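Local coordinates for protein ribosome biogenesis GTPase A (Thermotoga maritima, PDB 3CNL) that binds and probably hydrolyses GTP as a circularly permuted GTPase, and is thought to act in a late step of 50S ribosomal subunit assembly, at residues A100-V105 / N144-L149; K135-F140 / I148-G153; L164-L169 / Q182-R187. All coordinates share one frame; numbering follows the deposited sequence.

Contact 1. Residues A100-V105 / N144-L149; sequences ARVLIV and NGVKIL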
# COMPACT_ATOMS: atom_id res chain seq x y z
N ALA A 100 22.48 3.34 -11.02
CA ALA A 100 21.31 2.66 -10.43
C ALA A 100 20.68 1.68 -11.41
O ALA A 100 20.53 1.97 -12.60
CB ALA A 100 20.25 3.67 -9.93
N ARG A 101 20.35 0.51 -10.88
CA ARG A 101 19.51 -0.46 -11.56
C ARG A 101 18.44 -0.80 -10.53
O ARG A 101 18.75 -1.31 -9.47
CB ARG A 101 20.31 -1.69 -11.95
CG ARG A 101 21.50 -1.37 -12.80
CD ARG A 101 22.53 -2.49 -12.71
NE ARG A 101 22.33 -3.43 -13.81
CZ ARG A 101 22.66 -3.18 -15.07
NH1 ARG A 101 23.21 -2.00 -15.43
NH2 ARG A 101 22.43 -4.10 -15.99
N VAL A 102 17.20 -0.48 -10.85
CA VAL A 102 16.17 -0.37 -9.82
C VAL A 102 15.10 -1.47 -9.94
O VAL A 102 14.62 -1.76 -11.03
CB VAL A 102 15.53 1.05 -9.86
CG1 VAL A 102 14.47 1.23 -8.77
CG2 VAL A 102 16.61 2.15 -9.74
N LEU A 103 14.76 -2.06 -8.80
CA LEU A 103 13.55 -2.88 -8.68
C LEU A 103 12.51 -2.12 -7.86
O LEU A 103 12.79 -1.62 -6.76
CB LEU A 103 13.84 -4.24 -8.01
CG LEU A 103 12.63 -5.14 -7.64
CD1 LEU A 103 11.94 -5.76 -8.86
CD2 LEU A 103 13.00 -6.25 -6.65
N ILE A 104 11.32 -2.01 -8.42
CA ILE A 104 10.16 -1.53 -7.69
C ILE A 104 9.52 -2.73 -6.98
O ILE A 104 9.18 -3.72 -7.63
CB ILE A 104 9.12 -0.90 -8.67
CG1 ILE A 104 9.73 0.23 -9.49
CG2 ILE A 104 7.84 -0.42 -7.93
CD1 ILE A 104 10.44 1.32 -8.67
N VAL A 105 9.33 -2.65 -5.66
CA VAL A 105 8.75 -3.77 -4.91
C VAL A 105 7.71 -3.32 -3.86
O VAL A 105 7.73 -2.18 -3.38
CB VAL A 105 9.85 -4.62 -4.22
CG1 VAL A 105 10.41 -3.89 -3.00
CG2 VAL A 105 9.28 -5.95 -3.78
N ASN A 144 18.98 9.97 -18.27
CA ASN A 144 20.36 9.91 -17.77
C ASN A 144 21.01 8.52 -17.70
O ASN A 144 22.10 8.36 -17.15
CB ASN A 144 20.45 10.58 -16.40
CG ASN A 144 19.74 9.78 -15.28
OD1 ASN A 144 19.84 10.16 -14.11
ND2 ASN A 144 19.04 8.70 -15.63
N GLY A 145 20.34 7.51 -18.24
CA GLY A 145 20.89 6.15 -18.24
C GLY A 145 20.43 5.18 -17.16
O GLY A 145 20.60 3.96 -17.33
N VAL A 146 19.88 5.67 -16.05
CA VAL A 146 19.44 4.73 -15.01
C VAL A 146 18.41 3.70 -15.50
O VAL A 146 17.49 4.03 -16.26
CB VAL A 146 19.11 5.34 -13.58
CG1 VAL A 146 19.38 6.82 -13.47
CG2 VAL A 146 17.72 4.90 -13.04
N LYS A 147 18.61 2.44 -15.10
CA LYS A 147 17.78 1.35 -15.58
C LYS A 147 16.72 0.97 -14.53
O LYS A 147 17.06 0.80 -13.36
CB LYS A 147 18.65 0.13 -15.88
CG LYS A 147 19.33 0.17 -17.23
CD LYS A 147 20.16 -1.06 -17.44
CE LYS A 147 20.84 -1.03 -18.79
NZ LYS A 147 21.83 0.08 -18.86
N ILE A 148 15.46 0.85 -14.96
CA ILE A 148 14.39 0.37 -14.07
C ILE A 148 13.67 -0.87 -14.66
O ILE A 148 13.25 -0.83 -15.81
CB ILE A 148 13.40 1.53 -13.69
CG1 ILE A 148 14.20 2.70 -13.08
CG2 ILE A 148 12.33 1.04 -12.67
CD1 ILE A 148 13.53 4.06 -13.16
N LEU A 149 13.60 -1.97 -13.89
CA LEU A 149 12.83 -3.16 -14.29
C LEU A 149 11.38 -2.81 -14.55
O LEU A 149 10.75 -2.15 -13.72
CB LEU A 149 12.91 -4.26 -13.23
CG LEU A 149 14.23 -5.02 -13.11
CD1 LEU A 149 14.24 -5.92 -11.89
CD2 LEU A 149 14.50 -5.85 -14.37
O HOH W 1 10.51 -2.86 -11.16
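Arg101 pairs with Lys147 and Val102 with Ile148 where strand 101-105 runs parallel to strand 147-149. Val102 is gripped twice: its N donates to Lys147 O at 2.8 Å, and its O accepts from Leu149 N. Lys147 N donates in turn to Ala100 O. After Val102 the pairing is interrupted, and a water bridges the gap, accepting from Ile104 N and donating to Leu149 O at 2.7 Å. Ile148 can be followed outward. Its CB lies against the Phe140 ring of strand 139-141 and carries CG1 beside the backbone N (chi1 -55°), where it meets Val102 CB at 3.9 Å; CG2, on the other branch, reaches Val102 O and, at 4.2 Å, Ile104 CG1; CD1 touches the Phe140 ring. On the other face Arg101 and Lys147 lie side by side, Lys147 CD covering one face of the guanidinium, 3.8 Å from NH1. Arg101 NH1 and Lys147 NZ, both cationic, come within 4.2 Å, which is probably unfavourable; Arg101 also makes a cation-pi contact with Trp139. Leu103 CD1 meets Leu149 CD1 at 3.8 Å. Such parallel pairing belongs to the central sheet of a P-loop GTPase, strand 101-106 leading into the nucleotide-binding loop.

Contact 2. Residues K135-F140 / I148-G153; sequences KGIQWF and ILDTPG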
# COMPACT_ATOMS: atom_id res chain seq x y z
N LYS A 135 12.33 -12.05 -23.33
CA LYS A 135 13.47 -12.57 -22.59
C LYS A 135 13.38 -12.19 -21.09
O LYS A 135 14.29 -11.57 -20.53
CB LYS A 135 14.77 -12.10 -23.27
CG LYS A 135 16.08 -12.69 -22.71
CD LYS A 135 16.93 -13.38 -23.78
CE LYS A 135 16.79 -12.75 -25.17
NZ LYS A 135 17.35 -13.64 -26.23
N GLY A 136 12.25 -12.56 -20.47
CA GLY A 136 11.98 -12.28 -19.06
C GLY A 136 11.63 -10.83 -18.78
O GLY A 136 11.11 -10.11 -19.63
N ILE A 137 11.95 -10.39 -17.57
CA ILE A 137 11.77 -8.99 -17.19
C ILE A 137 12.65 -8.08 -18.06
O ILE A 137 13.81 -8.40 -18.32
CB ILE A 137 12.09 -8.77 -15.68
CG1 ILE A 137 11.78 -10.02 -14.84
CG2 ILE A 137 11.32 -7.55 -15.15
CD1 ILE A 137 12.89 -11.12 -14.87
N GLN A 138 12.09 -6.97 -18.53
CA GLN A 138 12.82 -6.02 -19.36
C GLN A 138 13.13 -4.74 -18.59
O GLN A 138 12.41 -4.35 -17.67
CB GLN A 138 12.02 -5.68 -20.63
CG GLN A 138 11.86 -6.85 -21.62
CD GLN A 138 13.16 -7.21 -22.33
OE1 GLN A 138 13.85 -8.17 -21.95
NE2 GLN A 138 13.50 -6.43 -23.35
N TRP A 139 14.23 -4.09 -18.96
CA TRP A 139 14.52 -2.78 -18.43
C TRP A 139 13.92 -1.70 -19.31
O TRP A 139 13.70 -1.91 -20.52
CB TRP A 139 16.03 -2.54 -18.36
CG TRP A 139 16.78 -3.58 -17.63
CD1 TRP A 139 17.32 -4.71 -18.16
CD2 TRP A 139 17.08 -3.60 -16.23
NE1 TRP A 139 17.95 -5.43 -17.17
CE2 TRP A 139 17.82 -4.77 -15.98
CE3 TRP A 139 16.81 -2.73 -15.17
CZ2 TRP A 139 18.29 -5.10 -14.71
CZ3 TRP A 139 17.27 -3.05 -13.91
CH2 TRP A 139 18.00 -4.23 -13.68
N PHE A 140 13.63 -0.56 -18.70
CA PHE A 140 13.54 0.69 -19.43
C PHE A 140 14.57 1.62 -18.80
O PHE A 140 14.97 1.43 -17.65
CB PHE A 140 12.13 1.29 -19.46
CG PHE A 140 11.59 1.72 -18.11
CD1 PHE A 140 10.97 0.81 -17.27
CD2 PHE A 140 11.65 3.07 -17.72
CE1 PHE A 140 10.45 1.21 -16.03
CE2 PHE A 140 11.14 3.48 -16.49
CZ PHE A 140 10.54 2.55 -15.64
N ILE A 148 15.46 0.85 -14.96
CA ILE A 148 14.39 0.37 -14.07
C ILE A 148 13.67 -0.87 -14.66
O ILE A 148 13.25 -0.83 -15.81
CB ILE A 148 13.40 1.53 -13.69
CG1 ILE A 148 14.20 2.70 -13.08
CG2 ILE A 148 12.33 1.04 -12.67
CD1 ILE A 148 13.53 4.06 -13.16
N LEU A 149 13.60 -1.97 -13.89
CA LEU A 149 12.83 -3.16 -14.29
C LEU A 149 11.38 -2.81 -14.55
O LEU A 149 10.75 -2.15 -13.72
CB LEU A 149 12.91 -4.26 -13.23
CG LEU A 149 14.23 -5.02 -13.11
CD1 LEU A 149 14.24 -5.92 -11.89
CD2 LEU A 149 14.50 -5.85 -14.37
N ASP A 150 10.84 -3.25 -15.69
CA ASP A 150 9.50 -2.82 -16.08
C ASP A 150 8.37 -3.58 -15.38
O ASP A 150 7.19 -3.29 -15.61
CB ASP A 150 9.32 -2.83 -17.62
CG ASP A 150 9.28 -4.23 -18.20
OD1 ASP A 150 9.60 -5.22 -17.50
OD2 ASP A 150 8.94 -4.34 -19.40
N THR A 151 8.74 -4.57 -14.55
CA THR A 151 7.77 -5.30 -13.73
C THR A 151 8.12 -5.25 -12.24
O THR A 151 9.28 -5.49 -11.87
CB THR A 151 7.57 -6.78 -14.19
OG1 THR A 151 8.65 -7.60 -13.72
CG2 THR A 151 7.50 -6.87 -15.68
N PRO A 152 7.12 -4.97 -11.38
CA PRO A 152 7.41 -4.90 -9.96
C PRO A 152 7.50 -6.29 -9.34
O PRO A 152 6.94 -7.25 -9.88
CB PRO A 152 6.20 -4.15 -9.40
CG PRO A 152 5.10 -4.49 -10.30
CD PRO A 152 5.70 -4.69 -11.68
N GLY A 153 8.21 -6.39 -8.23
CA GLY A 153 8.15 -7.58 -7.40
C GLY A 153 6.97 -7.41 -6.44
O GLY A 153 6.78 -6.34 -5.85
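Trp139 and Leu149 form an antiparallel non-hydrogen-bonded pair, while Phe140 and Ile148 next to them form a hydrogen-bonded one, with Phe140 N to Ile148 O at 2.9 Å and Ile148 N to Phe140 O at 2.8 Å. Past this ladder Asp150 N still donates to Gln138 O. The Asp150 side chain folds back, CG between its own backbone N and carbonyl carbon (chi1 70°), and OD1 accepts a bond from Gln138 N at 3.2 Å, the N lying above the carboxylate plane. This is the beta hairpin of strands 139-141 and 147-154, which closes one edge of the GTPase sheet. Leu149 CD2 sits over the centre of the six-membered ring of Trp139, 3.7 Å from the centroid and only 3° off the ring normal, a CH-pi contact; Leu149 CG lies 3.7 Å from Trp139 CZ3. An alanine in place of Trp139 would probably leave the Leu149 methyl without its cover and Arg101 without its cation-pi partner. The same Leu149 CD2 also meets Ile137 CG2, at 3.7 Å. On the other face of the hairpin from Trp139, Ile148 CB lies over a face of the Phe140 ring, 4.0 Å from its centroid and nearest to CZ, while Asp150 CB stands at that ring's edge, 4.0 Å from Phe140 CD1. Leu119 and Lys120 of helix 112-120 also touch the Phe140 ring.

Contact 3. Residues L164-L169 / Q182-R187; sequences LAAKLL and QRIFER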
# COMPACT_ATOMS: atom_id res chain seq x y z
N LEU A 164 -2.61 -6.67 11.76
CA LEU A 164 -1.95 -6.61 10.44
C LEU A 164 -2.91 -6.95 9.29
O LEU A 164 -2.96 -6.25 8.28
CB LEU A 164 -0.70 -7.51 10.41
CG LEU A 164 0.04 -7.58 9.07
CD1 LEU A 164 0.60 -6.23 8.65
CD2 LEU A 164 1.14 -8.68 9.06
N ALA A 165 -3.71 -8.00 9.45
CA ALA A 165 -4.72 -8.34 8.45
C ALA A 165 -5.73 -7.20 8.26
O ALA A 165 -6.07 -6.85 7.13
CB ALA A 165 -5.44 -9.65 8.84
N ALA A 166 -6.18 -6.61 9.36
CA ALA A 166 -7.16 -5.54 9.33
C ALA A 166 -6.62 -4.34 8.53
O ALA A 166 -7.30 -3.80 7.68
CB ALA A 166 -7.52 -5.12 10.73
N LYS A 167 -5.37 -3.97 8.79
CA LYS A 167 -4.71 -2.83 8.12
C LYS A 167 -4.45 -3.08 6.63
O LYS A 167 -4.67 -2.20 5.78
CB LYS A 167 -3.42 -2.46 8.88
CG LYS A 167 -3.70 -1.64 10.13
CD LYS A 167 -2.57 -1.73 11.12
CE LYS A 167 -2.83 -0.74 12.27
NZ LYS A 167 -1.84 -0.93 13.38
N LEU A 168 -4.00 -4.29 6.31
CA LEU A 168 -3.88 -4.70 4.91
C LEU A 168 -5.22 -4.76 4.18
O LEU A 168 -5.29 -4.49 2.98
CB LEU A 168 -3.14 -6.03 4.78
CG LEU A 168 -1.67 -6.08 5.19
CD1 LEU A 168 -1.18 -7.51 5.17
CD2 LEU A 168 -0.84 -5.21 4.21
N LEU A 169 -6.28 -5.13 4.89
CA LEU A 169 -7.63 -5.01 4.32
C LEU A 169 -8.00 -3.57 3.98
O LEU A 169 -8.57 -3.27 2.92
CB LEU A 169 -8.67 -5.60 5.30
CG LEU A 169 -10.15 -5.48 4.94
CD1 LEU A 169 -10.43 -6.29 3.70
CD2 LEU A 169 -10.99 -6.02 6.12
N GLN A 182 -14.19 -13.10 11.58
CA GLN A 182 -15.01 -11.87 11.57
C GLN A 182 -14.40 -10.76 12.43
O GLN A 182 -14.70 -9.57 12.24
CB GLN A 182 -16.45 -12.17 12.02
CG GLN A 182 -16.60 -12.57 13.49
CD GLN A 182 -18.04 -12.78 13.90
OE1 GLN A 182 -18.56 -12.00 14.69
NE2 GLN A 182 -18.70 -13.82 13.37
N ARG A 183 -13.57 -11.16 13.39
CA ARG A 183 -12.85 -10.24 14.27
C ARG A 183 -11.86 -9.36 13.51
O ARG A 183 -11.54 -8.25 13.94
CB ARG A 183 -12.16 -11.00 15.40
CG ARG A 183 -13.16 -11.59 16.40
CD ARG A 183 -12.48 -12.43 17.46
NE ARG A 183 -11.94 -13.65 16.86
CZ ARG A 183 -11.60 -14.74 17.53
NH1 ARG A 183 -11.77 -14.80 18.85
NH2 ARG A 183 -11.11 -15.77 16.88
N ILE A 184 -11.39 -9.84 12.36
CA ILE A 184 -10.56 -9.02 11.49
C ILE A 184 -11.36 -7.90 10.82
O ILE A 184 -10.87 -6.77 10.74
CB ILE A 184 -9.82 -9.90 10.45
CG1 ILE A 184 -8.81 -10.78 11.16
CG2 ILE A 184 -9.17 -9.01 9.36
CD1 ILE A 184 -8.21 -11.90 10.28
N PHE A 185 -12.60 -8.19 10.38
CA PHE A 185 -13.50 -7.14 9.91
C PHE A 185 -13.82 -6.14 11.00
O PHE A 185 -13.81 -4.94 10.75
CB PHE A 185 -14.82 -7.68 9.34
CG PHE A 185 -14.65 -8.53 8.12
CD1 PHE A 185 -13.99 -8.03 6.99
CD2 PHE A 185 -15.19 -9.81 8.07
CE1 PHE A 185 -13.84 -8.81 5.86
CE2 PHE A 185 -15.07 -10.62 6.93
CZ PHE A 185 -14.38 -10.12 5.82
N GLU A 186 -14.13 -6.63 12.19
CA GLU A 186 -14.39 -5.75 13.33
C GLU A 186 -13.19 -4.85 13.68
O GLU A 186 -13.38 -3.63 13.91
CB GLU A 186 -14.85 -6.57 14.53
CG GLU A 186 -16.19 -7.25 14.26
CD GLU A 186 -16.63 -8.22 15.33
OE1 GLU A 186 -17.84 -8.48 15.41
OE2 GLU A 186 -15.78 -8.76 16.08
N ARG A 187 -11.99 -5.42 13.72
CA ARG A 187 -10.74 -4.67 13.95
C ARG A 187 -10.56 -3.55 12.92
O ARG A 187 -10.25 -2.42 13.25
CB ARG A 187 -9.54 -5.61 13.81
CG ARG A 187 -8.38 -5.45 14.79
CD ARG A 187 -7.52 -4.22 14.72
NE ARG A 187 -7.90 -3.28 15.77
CZ ARG A 187 -7.20 -2.23 16.19
NH1 ARG A 187 -7.73 -1.45 17.12
NH2 ARG A 187 -6.00 -1.93 15.71
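Ile184 is the first residue of helix 182-187 to meet helix 164-169, and it does so with two branches. Its CG2, anti to the backbone N, and its CD1 each lie 3.8 Å from Ala165 CB, both on the same side of that methyl. Ile184 O adds a backbone contact, 3.7 Å from Ala166 CB. Phe185 follows; its CB is directed away from helix 164-169, yet the ring reaches Leu169, whose CD2 lies 3.7 Å from Phe185 CD1. The two side chains cross at about a right angle, and Leu228 and Phe232 of helix 224-236 pack on the same ring. One turn on from Ile184, Arg187 lays its aliphatic base on Ala166, CB to CB at 3.7 Å. From there the chain bends at chi2 (-68°) and again at chi3, and the guanidinium forms salt bridges to Asp163, in the first turn of the same helix as Ala166, and to Glu190. Asp163 also holds Lys167, so its carboxylate is shared between two cations that would otherwise probably repel each other. The two small alanines probably help the axes approach to 8.3 Å at a crossing angle of -62°. This is typical of oblique helix-helix packing, here in the all-helical C-terminal part.

In the fold
Contacts 1 and 2 are neighbours in one sheet: strand 147-154 lies between 101-106 and 139-141, and both contacts use Ile148 and Leu149, their centres 9 Å apart. They meet directly where Ile104 O lies 2.9 Å from Gly153 N, a probable hydrogen bond, and where Lys147 CB packs on Trp139 CE3. Both have a residue near the nucleotide: the side chain of Ile104 is about 7 Å from the bound GTP analogue and that of Thr151 about 10 Å, while Gly153 itself belongs to the GTP site. Contact 3 lies on the other side of the chain's centre, its centre 35 Å from that of contact 1, yet its Leu169 side chain is about 13 Å from the nucleotide.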